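Penicillin-binding protein 1A (Mycobacterium tuberculosis, PDB 5CXW) builds mycobacterial cell-wall peptidoglycan, polymerising glycan strands with one domain and cross-linking their peptides with a penicillin-sensitive transpeptidase domain, the part in this structure. Local coordinates at residues 313-318 with 350-355. Residues are numbered along the deposited sequence; the frame is centred on the assembly and turned at random.
Sequences PSLSTA and ATMDGA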
# COMPACT_ATOMS: atom_id res chain seq x y z
N PRO A 313 8.55 6.59 -9.39
CA PRO A 313 9.47 7.21 -8.43
C PRO A 313 8.94 8.50 -7.77
O PRO A 313 9.46 8.95 -6.73
CB PRO A 313 10.72 7.50 -9.30
CG PRO A 313 10.61 6.47 -10.40
CD PRO A 313 9.17 6.36 -10.70
N SER A 314 7.90 9.10 -8.34
CA SER A 314 7.37 10.39 -7.90
C SER A 314 5.98 10.31 -7.23
O SER A 314 5.51 11.31 -6.75
CB SER A 314 7.36 11.35 -9.08
OG SER A 314 8.71 11.69 -9.43
N LEU A 315 5.36 9.13 -7.15
CA LEU A 315 4.06 9.00 -6.53
C LEU A 315 3.75 7.56 -6.21
O LEU A 315 3.90 6.68 -7.03
CB LEU A 315 2.93 9.61 -7.37
CG LEU A 315 1.67 9.93 -6.58
CD1 LEU A 315 1.89 11.07 -5.59
CD2 LEU A 315 0.62 10.35 -7.60
N SER A 316 3.36 7.33 -4.95
CA SER A 316 2.93 6.01 -4.48
C SER A 316 1.52 6.06 -4.04
O SER A 316 1.16 6.87 -3.17
CB SER A 316 3.80 5.56 -3.28
OG SER A 316 3.29 4.31 -2.78
N THR A 317 0.68 5.23 -4.65
CA THR A 317 -0.75 5.26 -4.37
C THR A 317 -1.27 3.86 -3.95
O THR A 317 -1.00 2.84 -4.62
CB THR A 317 -1.56 5.76 -5.59
OG1 THR A 317 -1.13 7.10 -5.93
CG2 THR A 317 -3.07 5.80 -5.26
N ALA A 318 -1.99 3.84 -2.83
CA ALA A 318 -2.66 2.67 -2.35
C ALA A 318 -4.19 2.86 -2.48
O ALA A 318 -4.72 3.90 -2.13
CB ALA A 318 -2.33 2.44 -0.88
N ALA A 350 -6.51 5.31 -12.68
CA ALA A 350 -7.11 6.61 -12.98
C ALA A 350 -6.54 7.69 -12.08
O ALA A 350 -6.24 8.81 -12.56
CB ALA A 350 -8.60 6.54 -12.82
N THR A 351 -6.32 7.35 -10.82
CA THR A 351 -5.74 8.33 -9.90
C THR A 351 -4.31 8.66 -10.32
O THR A 351 -3.89 9.83 -10.36
CB THR A 351 -5.76 7.75 -8.48
OG1 THR A 351 -7.13 7.53 -8.04
CG2 THR A 351 -5.09 8.76 -7.49
N MET A 352 -3.54 7.60 -10.62
CA MET A 352 -2.13 7.79 -11.00
C MET A 352 -2.00 8.60 -12.30
O MET A 352 -1.26 9.58 -12.36
CB MET A 352 -1.38 6.47 -11.09
CG MET A 352 -1.14 5.84 -9.71
SD MET A 352 0.14 6.68 -8.76
CE MET A 352 1.65 5.95 -9.42
N ASP A 353 -2.76 8.18 -13.30
CA ASP A 353 -2.74 8.83 -14.63
C ASP A 353 -3.10 10.33 -14.47
O ASP A 353 -2.43 11.23 -14.99
CB ASP A 353 -3.74 8.16 -15.59
CG ASP A 353 -3.25 6.81 -16.14
OD1 ASP A 353 -2.01 6.57 -16.11
OD2 ASP A 353 -4.09 6.09 -16.71
N GLY A 354 -4.18 10.59 -13.72
CA GLY A 354 -4.58 11.96 -13.47
C GLY A 354 -3.59 12.80 -12.69
O GLY A 354 -3.38 13.98 -13.00
N ALA A 355 -3.03 12.22 -11.62
CA ALA A 355 -2.12 12.94 -10.76
C ALA A 355 -0.84 13.27 -11.46
O ALA A 355 -0.25 14.32 -11.19
CB ALA A 355 -1.84 12.13 -9.50
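Met352 reaches from helix 343-356 to strand 315-323 and lays its thioether against Leu315 and Thr317. Its CB leaves the helix obliquely to the strand, and bends at chi2 (-74°) and chi3 (-83°) bring SD and then CE in against it. CG passes Thr317 at 4.0 Å from OG1. SD comes closest, 3.1 Å from Thr317 OG1 and 3.7 Å from Thr317 CB, and also meets Leu315 CD2 at 3.9 Å. CE ends near the strand backbone, 3.4 Å from Leu315 O. Thr317 OG1 stands anti to its own carbonyl carbon and is hydrogen-bonded to Ser66 OG on the adjoining strand 60-67, so its approach to sulphur adds to a hydroxyl already partnered. Leu315 CD2 also touches Ala355 CB at 3.6 Å, while the methyls of Thr317 and Thr351 meet more loosely. The axes of 315-318 and 350-355 run roughly antiparallel, at 154°, and approach to 9.5 Å. The contact sets the last helix of the modelled chain on one face of the five-stranded antiparallel sheet, beside helix 39-53; Ser316 and Ala318 meet helix 211-222 instead. With methyls, a thioether and a hydroxyl partnered within the sheet, and no direct hydrogen bond between the two segments, the interface probably rests mainly on shape and dispersion, the close sulphur-hydroxyl approach adding a polar element.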